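182aa long hypothetical protein (Pyrococcus horikoshii, PDB 2GAN) is of unknown function but is probably a GNAT-type acetyltransferase that moves an acetyl group from acetyl-CoA to an acceptor not yet identified. Local coordinates at residues A[21-24]-A[25-28]; A[45-48]-A[49-53]; A[116-120]-A[121-125]. All coordinates share one frame; numbering follows the deposited sequence.

Interaction 1: A[21-24]-A[25-28]; sequences MFRI and YRST
Two torsions bring Thr-28 onto Ile-24 and Arg-26 onto Phe-22 along helix 14-27. In Thr-28 the hydroxyl stands between its own backbone N and carbonyl carbon (chi1 64°), a setting that turns OG1 onto the carbonyl of Ile-24. In Arg-26 CG lies opposite the backbone N (chi1 -175°), and a later bend at chi3 folds the guanidinium back over the preceding turn. Ile-24 O accepts twice from Thr-28, from OG1 at 2.7 Å and, through the backbone itself, from N at 2.9 Å, and the two donors come from opposite faces of the carbonyl plane. Beside this grip Ile-24 CG2 and Thr-28 CG2 lie 4.1 Å apart, their side chains pointing the same way. Further up the helix, Ser-27 N donates to Arg-23 O at 2.8 Å as an ordinary i to i+4 bond. The Arg-26 guanidinium splits its contacts: NH1 is 3.9 Å from Phe-22 CE2, with ring and guanidinium planes 62° apart, so the pair is oblique rather than stacked, and NH2 is 3.9 Å from Arg-23 CG. Outside, the Phe-22 ring meets Phe-47 edge-to-face, and Tyr-25 OH bonds to Pro-42 O. Thr-28 is the first residue to leave helical backbone angles; its OG1, donating to Ile-24 O, also accepts from Tyr-32 N, tying the last turn to the loop after it. Arg-23 NE and Arg-26 NH2 are 4.6 Å apart; the salt bridge from Arg-23 to Asp-115 is likely to ease any repulsion between the two arginines.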
loop_
_atom_site.group_PDB
_atom_site.type_symbol
_atom_site.label_atom_id
_atom_site.label_comp_id
_atom_site.label_asym_id
_atom_site.label_seq_id
_atom_site.Cartn_x
_atom_site.Cartn_y
_atom_site.Cartn_z
HETATM N N MSE A 21 -5.380 3.992 17.124
HETATM C CA MSE A 21 -5.845 4.083 15.748
HETATM C C MSE A 21 -5.567 5.449 15.126
HETATM O O MSE A 21 -5.358 5.553 13.914
HETATM C CB MSE A 21 -7.341 3.743 15.663
HETATM C CG MSE A 21 -7.653 2.294 16.038
HETATM SE SE MSE A 21 -6.637 1.017 14.956
HETATM C CE MSE A 21 -7.996 0.602 13.665
ATOM N N PHE A 22 -5.563 6.496 15.944
ATOM C CA PHE A 22 -5.284 7.837 15.430
ATOM C C PHE A 22 -3.813 7.966 15.053
ATOM O O PHE A 22 -3.473 8.531 14.011
ATOM C CB PHE A 22 -5.620 8.902 16.471
ATOM C CG PHE A 22 -5.152 10.278 16.095
ATOM C CD1 PHE A 22 -5.620 10.896 14.936
ATOM C CD2 PHE A 22 -4.225 10.947 16.884
ATOM C CE1 PHE A 22 -5.168 12.160 14.566
ATOM C CE2 PHE A 22 -3.765 12.213 16.524
ATOM C CZ PHE A 22 -4.237 12.821 15.363
ATOM N N ARG A 23 -2.939 7.443 15.901
ATOM C CA ARG A 23 -1.515 7.517 15.620
ATOM C C ARG A 23 -1.228 6.783 14.314
ATOM O O ARG A 23 -0.370 7.187 13.534
ATOM C CB ARG A 23 -0.717 6.950 16.808
ATOM C CG ARG A 23 -0.764 7.869 18.043
ATOM C CD ARG A 23 -0.062 7.291 19.273
ATOM N NE ARG A 23 1.325 6.938 18.986
ATOM C CZ ARG A 23 1.782 5.690 18.913
ATOM N NH1 ARG A 23 0.972 4.664 19.118
ATOM N NH2 ARG A 23 3.052 5.468 18.601
ATOM N N ILE A 24 -1.978 5.721 14.055
ATOM C CA ILE A 24 -1.806 4.968 12.818
ATOM C C ILE A 24 -2.347 5.785 11.644
ATOM O O ILE A 24 -1.755 5.813 10.567
ATOM C CB ILE A 24 -2.538 3.626 12.901
ATOM C CG1 ILE A 24 -1.822 2.742 13.929
ATOM C CG2 ILE A 24 -2.584 2.953 11.532
ATOM C CD1 ILE A 24 -2.629 1.561 14.391
ATOM N N TYR A 25 -3.479 6.448 11.868
ATOM C CA TYR A 25 -4.105 7.283 10.848
ATOM C C TYR A 25 -3.145 8.397 10.451
ATOM O O TYR A 25 -3.072 8.778 9.287
ATOM C CB TYR A 25 -5.400 7.893 11.394
ATOM C CG TYR A 25 -6.237 8.653 10.385
ATOM C CD1 TYR A 25 -6.339 10.047 10.435
ATOM C CD2 TYR A 25 -6.982 7.971 9.419
ATOM C CE1 TYR A 25 -7.174 10.739 9.554
ATOM C CE2 TYR A 25 -7.819 8.649 8.536
ATOM C CZ TYR A 25 -7.915 10.035 8.611
ATOM O OH TYR A 25 -8.794 10.696 7.778
ATOM N N ARG A 26 -2.409 8.919 11.421
ATOM C CA ARG A 26 -1.458 9.991 11.155
ATOM C C ARG A 26 -0.188 9.429 10.512
ATOM O O ARG A 26 0.285 9.944 9.500
ATOM C CB ARG A 26 -1.119 10.711 12.463
ATOM C CG ARG A 26 -0.226 11.945 12.333
ATOM C CD ARG A 26 -0.018 12.568 13.708
ATOM N NE ARG A 26 0.649 11.644 14.632
ATOM C CZ ARG A 26 0.706 11.802 15.955
ATOM N NH1 ARG A 26 0.130 12.852 16.528
ATOM N NH2 ARG A 26 1.344 10.916 16.707
ATOM N N SER A 27 0.361 8.361 11.079
ATOM C CA SER A 27 1.580 7.789 10.519
ATOM C C SER A 27 1.404 7.348 9.066
ATOM O O SER A 27 2.334 7.459 8.271
ATOM C CB SER A 27 2.058 6.610 11.368
ATOM O OG SER A 27 1.188 5.504 11.229
ATOM N N THR A 28 0.216 6.854 8.722
ATOM C CA THR A 28 -0.075 6.402 7.355
ATOM C C THR A 28 -0.698 7.504 6.497
ATOM O O THR A 28 -1.160 7.255 5.379
ATOM C CB THR A 28 -1.059 5.209 7.345
ATOM O OG1 THR A 28 -2.324 5.625 7.888
ATOM C CG2 THR A 28 -0.505 4.053 8.178
#

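Interaction 2: A[45-48]-A[49-53]; sequences NDFN and GFREV. Unlike the reference sequence in segment 45-48: Asn-48 (reference Asp).
Phe-47 and Arg-51, one helical turn apart, are set obliquely: the guanidinium plane is turned 34° from the ring, and the touching is done by the aliphatic part of the arginine, with CD 3.8 Å from Phe-47 CE1 and 4.0 Å from CZ. The contact is thus one of methylene against ring carbons. In the plane of the same ring, at its edge, lies Asn-48 OD1, 3.9 Å from Phe-47 CD1. Asp-46 takes the other role. Its CG is opposite the backbone N and beside the carbonyl carbon (chi1 177°), which leans the carboxylate forward over the first turn. There Gly-49 N donates to OD2 at 3.0 Å along a nearly straight N-H line, yet meets the oxygen from above, 56° out of the carboxylate plane. A beta carbon on Gly-49 would fall only 2.2 Å from Asp-46 OD1, so the close approach depends on the glycine. Asp-46 O receives Phe-50 N at 3.1 Å, and Phe-47 O receives Arg-51 N at 2.8 Å. With an alanine here in place of Asp-46 the carboxylate is gone, and Gly-49 N is likely to lose its side-chain acceptor, the helix start losing a nearby negative charge. Away from these turns Phe-50 stacks on Tyr-54 and packs on Met-21 and Tyr-25, joining this helix to helix 14-27. The Asp-46 to Gly-49 bond is an N-cap: aspartate before the first helical residue, its carboxylate bonded to the third backbone N-H beyond, here opening helix 47-65 in the GNAT fold.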
loop_
_atom_site.group_PDB
_atom_site.type_symbol
_atom_site.label_atom_id
_atom_site.label_comp_id
_atom_site.label_asym_id
_atom_site.label_seq_id
_atom_site.Cartn_x
_atom_site.Cartn_y
_atom_site.Cartn_z
ATOM N N ASN A 45 -3.564 14.670 10.868
ATOM C CA ASN A 45 -3.051 15.229 12.111
ATOM C C ASN A 45 -4.182 15.771 12.986
ATOM O O ASN A 45 -3.940 16.284 14.075
ATOM C CB ASN A 45 -2.046 16.348 11.822
ATOM C CG ASN A 45 -0.873 15.881 10.982
ATOM O OD1 ASN A 45 -0.152 14.952 11.354
ATOM N ND2 ASN A 45 -0.675 16.526 9.837
ATOM N N ASP A 46 -5.414 15.649 12.505
ATOM C CA ASP A 46 -6.581 16.137 13.238
ATOM C C ASP A 46 -7.250 15.038 14.065
ATOM O O ASP A 46 -8.085 14.290 13.556
ATOM C CB ASP A 46 -7.594 16.733 12.249
ATOM C CG ASP A 46 -8.873 17.189 12.920
ATOM O OD1 ASP A 46 -9.853 17.446 12.194
ATOM O OD2 ASP A 46 -8.903 17.296 14.166
ATOM N N PHE A 47 -6.885 14.952 15.340
ATOM C CA PHE A 47 -7.449 13.941 16.233
ATOM C C PHE A 47 -8.951 14.108 16.458
ATOM O O PHE A 47 -9.706 13.143 16.334
ATOM C CB PHE A 47 -6.718 13.944 17.587
ATOM C CG PHE A 47 -7.356 13.051 18.625
ATOM C CD1 PHE A 47 -8.383 13.530 19.442
ATOM C CD2 PHE A 47 -6.958 11.717 18.755
ATOM C CE1 PHE A 47 -9.005 12.700 20.371
ATOM C CE2 PHE A 47 -7.570 10.873 19.680
ATOM C CZ PHE A 47 -8.598 11.363 20.490
ATOM N N ASN A 48 -9.381 15.322 16.790
ATOM C CA ASN A 48 -10.800 15.582 17.028
ATOM C C ASN A 48 -11.643 15.143 15.834
ATOM O O ASN A 48 -12.681 14.505 15.999
ATOM C CB ASN A 48 -11.042 17.071 17.308
ATOM C CG ASN A 48 -10.264 17.579 18.514
ATOM O OD1 ASN A 48 -10.214 16.926 19.562
ATOM N ND2 ASN A 48 -9.667 18.760 18.378
ATOM N N GLY A 49 -11.198 15.484 14.632
ATOM C CA GLY A 49 -11.942 15.101 13.446
ATOM C C GLY A 49 -11.950 13.592 13.268
ATOM O O GLY A 49 -12.952 13.015 12.849
ATOM N N PHE A 50 -10.831 12.949 13.593
ATOM C CA PHE A 50 -10.733 11.507 13.460
ATOM C C PHE A 50 -11.711 10.850 14.414
ATOM O O PHE A 50 -12.530 10.033 14.011
ATOM C CB PHE A 50 -9.320 11.026 13.784
ATOM C CG PHE A 50 -9.161 9.530 13.718
ATOM C CD1 PHE A 50 -9.021 8.882 12.491
ATOM C CD2 PHE A 50 -9.156 8.767 14.880
ATOM C CE1 PHE A 50 -8.879 7.487 12.429
ATOM C CE2 PHE A 50 -9.017 7.372 14.829
ATOM C CZ PHE A 50 -8.876 6.733 13.604
ATOM N N ARG A 51 -11.620 11.218 15.686
ATOM C CA ARG A 51 -12.486 10.647 16.709
ATOM C C ARG A 51 -13.961 10.787 16.372
ATOM O O ARG A 51 -14.717 9.817 16.427
ATOM C CB ARG A 51 -12.224 11.309 18.060
ATOM C CG ARG A 51 -12.932 10.616 19.211
ATOM C CD ARG A 51 -12.549 11.218 20.551
ATOM N NE ARG A 51 -13.518 12.205 21.006
ATOM C CZ ARG A 51 -14.756 11.909 21.383
ATOM N NH1 ARG A 51 -15.172 10.651 21.359
ATOM N NH2 ARG A 51 -15.579 12.870 21.787
ATOM N N GLU A 52 -14.363 12.002 16.016
ATOM C CA GLU A 52 -15.749 12.287 15.694
ATOM C C GLU A 52 -16.327 11.373 14.631
ATOM O O GLU A 52 -17.513 11.055 14.655
ATOM C CB GLU A 52 -15.886 13.728 15.225
ATOM C CG GLU A 52 -17.324 14.168 15.080
ATOM C CD GLU A 52 -17.443 15.569 14.533
ATOM O OE1 GLU A 52 -16.724 16.464 15.038
ATOM O OE2 GLU A 52 -18.261 15.777 13.608
ATOM N N VAL A 53 -15.489 10.942 13.701
ATOM C CA VAL A 53 -15.973 10.100 12.626
ATOM C C VAL A 53 -15.607 8.618 12.747
ATOM O O VAL A 53 -16.081 7.801 11.960
ATOM C CB VAL A 53 -15.477 10.658 11.277
ATOM C CG1 VAL A 53 -14.034 10.251 11.040
ATOM C CG2 VAL A 53 -16.386 10.201 10.166
#

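Interaction 3: A[116-120]-A[121-125]; sequences PEFQG and KGIGS. With SO4 (sulfate ion), chain C.
Phe-118 CB packs on Ile-123 CD1 at 3.6 Å, where the loop meets the first helical turn, and Lys-121, bent at chi2, lays CG 3.2 Å from Phe-118 O. Beside them a sulfate is bound at the start of helix 123-137. The anion is gripped mainly by backbone N-H groups: Gly-122 N gives to O1 at 3.1 Å, Gly-124 N to O3 at 2.8 Å and Ser-125 N to O4 at 2.9 Å. Ser-125 OG reaches the same O4 at 2.8 Å, and Tyr-156 of the second subunit adds its hydroxyl. Next comes a water, which accepts from Lys-121 N at 2.6 Å and from Ile-123 N at 2.9 Å, while Phe-118 O and sulfate O3 lie within reach of its protons. Behind it, the side chains of Phe-118 and Ile-123 both continue onto Ile-79 of the sheet.

Glycines shape the rest. The positive phi of Gly-120 (56°) favours glycine, at Gly-122 (phi 89°) a beta carbon would be jammed against the carbonyl O of the residue before, and a side chain on Gly-124 would collide with O3. Gln-119, Gly-122 and Gly-124 fit the Q-x-x-G-x-G pattern that, in GNAT enzymes, binds the pyrophosphate of coenzyme A between a strand and the following helix; the sulfate, though probably from the crystallisation liquor, is consistent with marking that phosphate site.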
loop_
_atom_site.group_PDB
_atom_site.type_symbol
_atom_site.label_atom_id
_atom_site.label_comp_id
_atom_site.label_asym_id
_atom_site.label_seq_id
_atom_site.Cartn_x
_atom_site.Cartn_y
_atom_site.Cartn_z
ATOM N N PRO A 116 2.935 1.949 15.121
ATOM C CA PRO A 116 3.928 2.393 14.133
ATOM C C PRO A 116 5.376 2.506 14.622
ATOM O O PRO A 116 6.305 2.525 13.815
ATOM C CB PRO A 116 3.353 3.725 13.640
ATOM C CG PRO A 116 2.570 4.220 14.813
ATOM C CD PRO A 116 1.897 2.976 15.331
ATOM N N GLU A 117 5.566 2.569 15.936
ATOM C CA GLU A 117 6.899 2.674 16.509
ATOM C C GLU A 117 7.456 1.301 16.915
ATOM O O GLU A 117 8.549 1.210 17.466
ATOM C CB GLU A 117 6.865 3.635 17.711
ATOM C CG GLU A 117 7.287 3.055 19.058
ATOM C CD GLU A 117 8.784 3.195 19.331
ATOM O OE1 GLU A 117 9.219 2.871 20.464
ATOM O OE2 GLU A 117 9.521 3.628 18.413
ATOM N N PHE A 118 6.709 0.237 16.627
ATOM C CA PHE A 118 7.132 -1.122 16.965
ATOM C C PHE A 118 7.066 -2.066 15.768
ATOM O O PHE A 118 6.828 -3.260 15.925
ATOM C CB PHE A 118 6.265 -1.711 18.088
ATOM C CG PHE A 118 6.509 -1.102 19.441
ATOM C CD1 PHE A 118 5.856 0.067 19.824
ATOM C CD2 PHE A 118 7.383 -1.708 20.340
ATOM C CE1 PHE A 118 6.069 0.625 21.082
ATOM C CE2 PHE A 118 7.605 -1.158 21.602
ATOM C CZ PHE A 118 6.947 0.010 21.977
ATOM N N GLN A 119 7.278 -1.532 14.572
ATOM C CA GLN A 119 7.238 -2.342 13.367
ATOM C C GLN A 119 8.474 -3.220 13.209
ATOM O O GLN A 119 9.522 -2.941 13.787
ATOM C CB GLN A 119 7.087 -1.439 12.150
ATOM C CG GLN A 119 5.763 -0.727 12.113
ATOM C CD GLN A 119 5.677 0.242 10.967
ATOM O OE1 GLN A 119 6.028 -0.090 9.835
ATOM N NE2 GLN A 119 5.196 1.446 11.245
ATOM N N GLY A 120 8.342 -4.283 12.420
ATOM C CA GLY A 120 9.459 -5.188 12.191
ATOM C C GLY A 120 10.046 -5.769 13.465
ATOM O O GLY A 120 11.230 -6.092 13.507
ATOM N N LYS A 121 9.212 -5.910 14.493
ATOM C CA LYS A 121 9.630 -6.438 15.789
ATOM C C LYS A 121 9.065 -7.832 16.039
ATOM O O LYS A 121 9.299 -8.423 17.096
ATOM C CB LYS A 121 9.155 -5.510 16.911
ATOM C CG LYS A 121 9.721 -4.097 16.852
ATOM C CD LYS A 121 11.188 -4.079 17.234
ATOM C CE LYS A 121 11.751 -2.654 17.242
ATOM N NZ LYS A 121 10.988 -1.721 18.139
ATOM N N GLY A 122 8.309 -8.344 15.070
ATOM C CA GLY A 122 7.722 -9.663 15.202
ATOM C C GLY A 122 6.353 -9.655 15.860
ATOM O O GLY A 122 5.765 -10.713 16.062
ATOM N N ILE A 123 5.833 -8.472 16.189
ATOM C CA ILE A 123 4.528 -8.383 16.838
ATOM C C ILE A 123 3.382 -8.800 15.915
ATOM O O ILE A 123 2.498 -9.555 16.317
ATOM C CB ILE A 123 4.255 -6.952 17.369
ATOM C CG1 ILE A 123 5.322 -6.558 18.390
ATOM C CG2 ILE A 123 2.893 -6.906 18.062
ATOM C CD1 ILE A 123 5.248 -5.109 18.804
ATOM N N GLY A 124 3.394 -8.307 14.684
ATOM C CA GLY A 124 2.351 -8.659 13.743
ATOM C C GLY A 124 2.292 -10.158 13.494
ATOM O O GLY A 124 1.210 -10.753 13.488
ATOM N N SER A 125 3.456 -10.773 13.294
ATOM C CA SER A 125 3.522 -12.209 13.042
ATOM C C SER A 125 2.923 -13.003 14.199
ATOM O O SER A 125 2.181 -13.958 13.978
ATOM C CB SER A 125 4.976 -12.650 12.828
ATOM O OG SER A 125 5.558 -11.968 11.727
HETATM S S SO4 C . 6.023 -8.032 12.100
HETATM O O1 SO4 C . 7.372 -7.457 12.219
HETATM O O2 SO4 C . 5.685 -8.164 10.679
HETATM O O3 SO4 C . 5.055 -7.135 12.763
HETATM O O4 SO4 C . 5.967 -9.348 12.740
HETATM O O HOH W 1 6.651 -5.931 15.066
#

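How the interactions relate
From the N terminus the three contacts come in series, each a local turn, so none closes a long loop, nests in another or crosses one. Interaction 1 ends helix 14-27; interaction 2 starts helix 47-65, the next helix in the chain. These two touch directly, with Phe-22 CE1 3.3 Å from Phe-47 CA and Tyr-25 CG 3.5 Å from Phe-50 CD1. Interaction 3 follows strand 106-114 and leads into helix 123-137. Its Pro-116 packs on interaction 1, with CB 3.7 Å from Ser-27 OG. Interactions 2 and 3 stay apart, their nearest atoms about 12 Å away, and helix 14-27 lies in contact with both.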